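Local coordinates for protein EF0056 (Enterococcus faecalis, PDB 6ORI) that is a calcium-binding enterococcal surface protein of unknown molecular function, probably linked to biofilm formation, with probable immunoglobulin-like beta domains in its N-terminal region, at residues Phe100-Ile103 / Arg109-Asn112; Ser64-Glu69 / Arg120-Leu125. All coordinates share one frame; numbering follows the deposited sequence.

Contact 1. Residues Phe100-Ile103 / Arg109-Asn112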
ATOM      1  N   PHE A 100      -0.119 -20.579   4.793  1.00  6.80           N
ATOM      2  CA  PHE A 100       0.828 -19.926   3.891  1.00  6.51           C
ATOM      3  C   PHE A 100       2.110 -20.775   3.948  1.00  8.55           C
ATOM      4  O   PHE A 100       2.662 -20.957   5.028  1.00 10.74           O
ATOM      5  CB  PHE A 100       1.131 -18.519   4.397  1.00  7.07           C
ATOM      6  CG  PHE A 100       0.371 -17.412   3.752  1.00  7.31           C
ATOM      7  CD1 PHE A 100       0.867 -16.828   2.611  1.00  8.04           C
ATOM      8  CD2 PHE A 100      -0.786 -16.879   4.313  1.00 14.34           C
ATOM      9  CE1 PHE A 100       0.228 -15.753   1.999  1.00 12.82           C
ATOM     10  CE2 PHE A 100      -1.423 -15.790   3.689  1.00  9.52           C
ATOM     11  CZ  PHE A 100      -0.912 -15.254   2.542  1.00 11.90           C
ATOM     12  N   VAL A 101       2.570 -21.307   2.833  1.00  5.29           N
ATOM     13  CA  VAL A 101       3.718 -22.215   2.796  1.00  5.81           C
ATOM     14  C   VAL A 101       4.985 -21.433   2.576  1.00  5.48           C
ATOM     15  O   VAL A 101       5.053 -20.604   1.666  1.00  4.18           O
ATOM     16  CB  VAL A 101       3.526 -23.243   1.653  1.00  6.54           C
ATOM     17  CG1 VAL A 101       4.777 -24.084   1.425  1.00 10.00           C
ATOM     18  CG2 VAL A 101       2.331 -24.121   1.942  1.00  8.90           C
ATOM     19  N   ARG A 102       6.004 -21.694   3.377  1.00  5.65           N
ATOM     20  CA  ARG A 102       7.246 -20.970   3.254  1.00  4.74           C
ATOM     21  C   ARG A 102       8.057 -21.477   2.061  1.00  4.98           C
ATOM     22  O   ARG A 102       8.166 -22.684   1.832  1.00  6.27           O
ATOM     23  CB  ARG A 102       8.044 -21.077   4.543  1.00  6.39           C
ATOM     24  CG  ARG A 102       9.151 -20.064   4.629  1.00  6.18           C
ATOM     25  CD  ARG A 102       9.670 -19.966   6.053  1.00  8.46           C
ATOM     26  NE  ARG A 102      10.659 -18.912   6.179  1.00 10.37           N
ATOM     27  CZ  ARG A 102      11.103 -18.423   7.330  1.00 11.21           C
ATOM     28  NH1 ARG A 102      10.634 -18.874   8.487  1.00 14.37           N
ATOM     29  NH2 ARG A 102      12.022 -17.474   7.308  1.00 11.78           N
ATOM     30  N   ILE A 103       8.618 -20.577   1.295  1.00  5.19           N
ATOM     31  CA  ILE A 103       9.487 -20.930   0.192  1.00  4.74           C
ATOM     32  C   ILE A 103      10.929 -21.038   0.702  1.00  5.06           C
ATOM     33  O   ILE A 103      11.394 -20.195   1.470  1.00  5.79           O
ATOM     34  CB  ILE A 103       9.373 -19.866  -0.938  1.00  6.19           C
ATOM     35  CG1 ILE A 103       7.946 -19.863  -1.501  1.00  7.78           C
ATOM     36  CG2 ILE A 103      10.392 -20.148  -2.036  1.00  8.80           C
ATOM     37  CD1 ILE A 103       7.654 -18.724  -2.441  1.00  8.83           C
ATOM     38  N   ARG A 109      18.053 -23.435   3.024  1.00  7.98           N
ATOM     39  CA  ARG A 109      17.726 -22.332   3.927  1.00  8.42           C
ATOM     40  C   ARG A 109      16.314 -21.829   3.639  1.00  7.03           C
ATOM     41  O   ARG A 109      15.899 -21.786   2.493  1.00  7.21           O
ATOM     42  CB  ARG A 109      18.699 -21.169   3.710  1.00  8.99           C
ATOM     43  CG  ARG A 109      20.164 -21.528   3.848  1.00 12.13           C
ATOM     44  CD  ARG A 109      21.068 -20.322   3.542  1.00 15.48           C
ATOM     45  NE  ARG A 109      20.853 -19.790   2.194  1.00 14.12           N
ATOM     46  CZ  ARG A 109      21.655 -18.930   1.576  1.00 16.58           C
ATOM     47  NH1 ARG A 109      22.744 -18.489   2.177  1.00 24.20           N
ATOM     48  NH2 ARG A 109      21.371 -18.528   0.340  1.00 25.34           N
ATOM     49  N   PRO A 110      15.565 -21.410   4.674  1.00  6.98           N
ATOM     50  CA  PRO A 110      14.280 -20.755   4.402  1.00  6.81           C
ATOM     51  C   PRO A 110      14.479 -19.373   3.782  1.00  8.48           C
ATOM     52  O   PRO A 110      15.515 -18.744   4.034  1.00 11.71           O
ATOM     53  CB  PRO A 110      13.661 -20.622   5.786  1.00 10.04           C
ATOM     54  CG  PRO A 110      14.821 -20.604   6.732  1.00 17.86           C
ATOM     55  CD  PRO A 110      15.921 -21.394   6.098  1.00  9.48           C
ATOM     56  N   THR A 111      13.527 -18.909   2.970  1.00  7.75           N
ATOM     57  CA  THR A 111      13.499 -17.521   2.518  1.00  6.96           C
ATOM     58  C   THR A 111      12.454 -16.798   3.342  1.00  6.34           C
ATOM     59  O   THR A 111      11.774 -17.386   4.166  1.00  8.17           O
ATOM     60  CB  THR A 111      13.190 -17.379   1.024  1.00  6.30           C
ATOM     61  OG1 THR A 111      11.800 -17.568   0.781  1.00  8.17           O
ATOM     62  CG2 THR A 111      13.992 -18.374   0.206  1.00 12.38           C
ATOM     63  N   ASN A 112      12.307 -15.505   3.084  1.00  6.89           N
ATOM     64  CA  ASN A 112      11.320 -14.684   3.756  1.00  7.30           C
ATOM     65  C   ASN A 112      10.082 -14.474   2.914  1.00  5.72           C
ATOM     66  O   ASN A 112       9.408 -13.462   3.096  1.00  5.82           O
ATOM     67  CB  ASN A 112      11.921 -13.338   4.184  1.00  6.56           C
ATOM     68  CG  ASN A 112      12.347 -12.472   3.003  1.00  9.40           C
ATOM     69  OD1 ASN A 112      12.663 -12.966   1.938  1.00 11.44           O
ATOM     70  ND2 ASN A 112      12.380 -11.168   3.208  1.00 11.18           N
TER
HETATM   71  O   HOH W   1      14.190 -16.187   5.939  1.00 24.05           O
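Arg102 reaches from its strand to the ring of Pro110 and the carbonyl of Thr111, while Ile103 offers its carbonyl to Thr111. The bond to CB of Arg102 sets off alongside the other segment, but CG stands anti to the backbone N (chi1 -164°) and the chain runs extended to NE, carrying the tip across. Arg102 CG passes Thr111 O at 3.8 Å, and CD skirts the same oxygen. Arg102 NE then donates to Thr111 O at 2.8 Å in a fairly straight bond, 162° at the hydrogen, arriving nearly in line with the carbonyl. Arg102 NH2 adds a longer, more bent bond of 3.2 Å to Thr111 O, so two nitrogens grip one acceptor side-on, with the oxygen close to the guanidinium plane. Over one face of that plane lies Pro110 CB, displaced toward the rim and 3.5 Å from Arg102 NE. Arg102 NH2 also donates to a water at 2.9 Å, again at the edge of the group, and makes a weak bond to Ala79 O at the end of helix 76-79. Pro110 CB over one face and the bonds along the edge should restrict the rotation of the guanidinium.

The second link runs through Ile103 O, gripped by two donors from one residue. Thr111 N approaches Ile103 O in the carbonyl plane at 2.9 Å, and Thr111 OG1, set between its own backbone N and carbonyl carbon (chi1 77°), donates to Ile103 O at 2.7 Å from above that plane. OG1 also bonds Ile113 N, tying it to the next strand. Paired strands 98-104 and 113-117, joined by a short surface connection that turns a corner at Asn112, make this the loop end of an antiparallel beta hairpin.

Contact 2. Residues Ser64-Glu69 / Arg120-Leu125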
ATOM      1  N   SER A  64      -9.836 -18.373 -12.417  1.00  9.66           N
ATOM      2  CA  SER A  64      -9.836 -19.738 -11.923  1.00  7.83           C
ATOM      3  C   SER A  64      -8.441 -20.302 -11.996  1.00  7.84           C
ATOM      4  O   SER A  64      -7.534 -19.675 -12.548  1.00  8.37           O
ATOM      5  CB  SER A  64     -10.786 -20.624 -12.738  1.00  9.78           C
ATOM      6  OG  SER A  64     -10.429 -20.592 -14.103  1.00 14.61           O
ATOM      7  N   THR A  65      -8.331 -21.498 -11.436  1.00  7.69           N
ATOM      8  CA  THR A  65      -7.143 -22.352 -11.456  1.00  9.64           C
ATOM      9  C   THR A  65      -6.070 -21.977 -10.447  1.00  8.23           C
ATOM     10  O   THR A  65      -6.072 -20.886  -9.894  1.00  7.21           O
ATOM     11  CB  THR A  65      -6.424 -22.469 -12.846  1.00  9.93           C
ATOM     12  OG1 THR A  65      -5.522 -21.387 -13.052  1.00  9.35           O
ATOM     13  CG2 THR A  65      -7.385 -22.574 -14.011  1.00 11.47           C
ATOM     14  N   ALA A  66      -5.144 -22.905 -10.248  1.00  9.72           N
ATOM     15  CA  ALA A  66      -3.984 -22.723  -9.398  1.00  7.45           C
ATOM     16  C   ALA A  66      -2.902 -21.871 -10.045  1.00  6.86           C
ATOM     17  O   ALA A  66      -1.837 -21.720  -9.473  1.00  7.63           O
ATOM     18  CB  ALA A  66      -3.410 -24.079  -9.042  1.00  8.66           C
ATOM     19  N   ASN A  67      -3.155 -21.296 -11.216  1.00  7.19           N
ATOM     20  CA  ASN A  67      -2.151 -20.450 -11.844  1.00  6.86           C
ATOM     21  C   ASN A  67      -1.702 -19.269 -10.984  1.00  7.15           C
ATOM     22  O   ASN A  67      -0.555 -18.837 -11.049  1.00  6.97           O
ATOM     23  CB  ASN A  67      -2.665 -19.907 -13.170  1.00  8.09           C
ATOM     24  CG  ASN A  67      -1.609 -19.132 -13.909  1.00  7.54           C
ATOM     25  OD1 ASN A  67      -0.576 -19.687 -14.295  1.00  9.57           O
ATOM     26  ND2 ASN A  67      -1.811 -17.833 -14.057  1.00  6.97           N
ATOM     27  N   TRP A  68      -2.659 -18.737 -10.243  1.00  5.61           N
ATOM     28  CA  TRP A  68      -2.531 -17.473  -9.537  1.00  4.37           C
ATOM     29  C   TRP A  68      -2.110 -17.741  -8.110  1.00  4.90           C
ATOM     30  O   TRP A  68      -2.826 -18.387  -7.347  1.00  5.79           O
ATOM     31  CB  TRP A  68      -3.868 -16.765  -9.575  1.00  5.39           C
ATOM     32  CG  TRP A  68      -4.455 -16.686 -10.948  1.00  5.22           C
ATOM     33  CD1 TRP A  68      -5.552 -17.346 -11.383  1.00  6.64           C
ATOM     34  CD2 TRP A  68      -3.966 -15.926 -12.065  1.00  4.97           C
ATOM     35  NE1 TRP A  68      -5.791 -17.049 -12.709  1.00  6.92           N
ATOM     36  CE2 TRP A  68      -4.832 -16.178 -13.145  1.00  7.22           C
ATOM     37  CE3 TRP A  68      -2.886 -15.068 -12.260  1.00  5.64           C
ATOM     38  CZ2 TRP A  68      -4.651 -15.609 -14.395  1.00  7.01           C
ATOM     39  CZ3 TRP A  68      -2.718 -14.485 -13.499  1.00  7.24           C
ATOM     40  CH2 TRP A  68      -3.597 -14.761 -14.553  1.00  6.28           C
ATOM     41  N   GLU A  69      -0.935 -17.230  -7.760  1.00  5.05           N
ATOM     42  CA  GLU A  69      -0.351 -17.481  -6.437  1.00  4.49           C
ATOM     43  C   GLU A  69      -0.024 -16.181  -5.725  1.00  5.36           C
ATOM     44  O   GLU A  69       0.695 -15.332  -6.246  1.00  5.38           O
ATOM     45  CB  GLU A  69       0.907 -18.313  -6.577  1.00  4.82           C
ATOM     46  CG  GLU A  69       1.555 -18.685  -5.264  1.00  7.26           C
ATOM     47  CD  GLU A  69       2.665 -19.668  -5.486  1.00  6.94           C
ATOM     48  OE1 GLU A  69       3.799 -19.213  -5.762  1.00  9.23           O
ATOM     49  OE2 GLU A  69       2.375 -20.882  -5.453  1.00 10.85           O
ATOM     50  N   ARG A 120      -9.996 -19.702  -4.388  1.00  5.66           N
ATOM     51  CA  ARG A 120     -10.511 -20.474  -3.279  1.00  5.39           C
ATOM     52  C   ARG A 120     -10.691 -21.957  -3.603  1.00  6.88           C
ATOM     53  O   ARG A 120     -10.391 -22.808  -2.766  1.00  8.04           O
ATOM     54  CB  ARG A 120     -11.823 -19.869  -2.791  1.00  5.26           C
ATOM     55  CG  ARG A 120     -12.280 -20.492  -1.468  1.00  7.54           C
ATOM     56  CD  ARG A 120     -13.498 -19.813  -0.916  1.00  9.89           C
ATOM     57  NE  ARG A 120     -14.627 -19.932  -1.827  1.00  8.52           N
ATOM     58  CZ  ARG A 120     -15.776 -19.293  -1.684  1.00  7.81           C
ATOM     59  NH1 ARG A 120     -15.950 -18.440  -0.698  1.00 10.42           N
ATOM     60  NH2 ARG A 120     -16.737 -19.467  -2.573  1.00 11.91           N
ATOM     61  N   ALA A 121     -11.192 -22.266  -4.800  1.00  7.59           N
ATOM     62  CA  ALA A 121     -11.432 -23.658  -5.202  1.00  6.53           C
ATOM     63  C   ALA A 121     -10.163 -24.431  -5.440  1.00  8.82           C
ATOM     64  O   ALA A 121     -10.217 -25.656  -5.601  1.00 12.52           O
ATOM     65  CB  ALA A 121     -12.281 -23.712  -6.446  1.00  8.20           C
ATOM     66  N   ASN A 122      -9.033 -23.744  -5.477  1.00  5.92           N
ATOM     67  CA  ASN A 122      -7.731 -24.382  -5.585  1.00  8.42           C
ATOM     68  C   ASN A 122      -6.965 -24.261  -4.265  1.00  5.65           C
ATOM     69  O   ASN A 122      -5.797 -23.883  -4.245  1.00  9.59           O
ATOM     70  CB  ASN A 122      -6.966 -23.777  -6.762  1.00  7.93           C
ATOM     71  CG  ASN A 122      -7.682 -23.987  -8.062  1.00 11.60           C
ATOM     72  OD1 ASN A 122      -8.389 -23.094  -8.558  1.00 13.84           O
ATOM     73  ND2 ASN A 122      -7.523 -25.174  -8.630  1.00 13.50           N
ATOM     74  N   ASP A 123      -7.628 -24.569  -3.158  1.00  7.09           N
ATOM     75  CA  ASP A 123      -7.034 -24.460  -1.822  1.00  6.87           C
ATOM     76  C   ASP A 123      -6.488 -23.068  -1.534  1.00  7.69           C
ATOM     77  O   ASP A 123      -5.515 -22.894  -0.798  1.00  8.50           O
ATOM     78  CB  ASP A 123      -5.954 -25.522  -1.643  1.00 10.87           C
ATOM     79  CG  ASP A 123      -6.497 -26.913  -1.829  1.00 14.32           C
ATOM     80  OD1 ASP A 123      -7.471 -27.264  -1.124  1.00 18.45           O
ATOM     81  OD2 ASP A 123      -5.967 -27.625  -2.714  1.00 18.74           O
ATOM     82  N   GLY A 124      -7.173 -22.077  -2.079  1.00  7.11           N
ATOM     83  CA  GLY A 124      -6.756 -20.692  -1.972  1.00  5.87           C
ATOM     84  C   GLY A 124      -7.747 -19.844  -1.197  1.00  5.28           C
ATOM     85  O   GLY A 124      -8.509 -20.335  -0.353  1.00  5.96           O
ATOM     86  N   LEU A 125      -7.729 -18.534  -1.442  1.00  4.20           N
ATOM     87  CA  LEU A 125      -8.460 -17.586  -0.603  1.00  6.57           C
ATOM     88  C   LEU A 125      -9.772 -17.037  -1.145  1.00  5.57           C
ATOM     89  O   LEU A 125     -10.707 -16.855  -0.389  1.00  6.90           O
ATOM     90  CB  LEU A 125      -7.580 -16.380  -0.268  1.00  6.24           C
ATOM     91  CG  LEU A 125      -6.229 -16.704   0.374  1.00  5.62           C
ATOM     92  CD1 LEU A 125      -5.534 -15.436   0.829  1.00  5.54           C
ATOM     93  CD2 LEU A 125      -6.345 -17.665   1.533  1.00  7.76           C
TER
HETATM   94  O   HOH W   2     -10.638 -22.732 -10.047  1.00 12.17           O
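An ST turn at Thr65, just ahead of strand 68-74, meets the side chain of Asn122 in the loop that follows strand 113-117. Thr65 OG1 shapes the turn: it accepts from Asn67 N at 3.0 Å and donates to Ser64 O at 2.7 Å. Against this backbone lies the Asn122 amide. With CG anti to the carbonyl carbon (chi1 -61°), the group is carried over the Thr65-Ala66 peptide link: Asn122 OD1 comes within 3.2 Å of Thr65 C, and Asn122 CG sits 3.5 Å from Ala66 N. The CB atoms of Asn122 and Ala66 come within 4.2 Å of each other, a loose nonpolar touch. A water supplies the clear polar link, accepting from Thr65 N at 3.0 Å and donating to Asn122 OD1 at 2.7 Å. On the loop side, Asn122 O is bonded by Asn117 ND2, which helps fix the residue that carries the amide. Light and water-bridged, this surface contact is loop-to-loop packing at the end of an antiparallel sheet, with an ST turn leading into one of its strands.

How the contacts relate
Both contacts belong to one antiparallel sheet, and strand 113-117 connects them: contact 1 lies at its start, contact 2 in the loop beyond its end. Its two sheet partners are likewise divided, strand 98-104 supplying residues 100-103 to contact 1 and strand 68-74 starting in residues 64-69 of contact 2. Asn112 also bonds Leu74, at the far end of strand 68-74 from Thr65. Along the sequence, contact 1 falls wholly between the two segments of contact 2. Their centres are 19 Å apart and their nearest atoms about 5 Å, without touching. Neither includes a ligand of the calcium ion, which is bound by Ser162, Gly372, Asp374, Leu400 and Asp402.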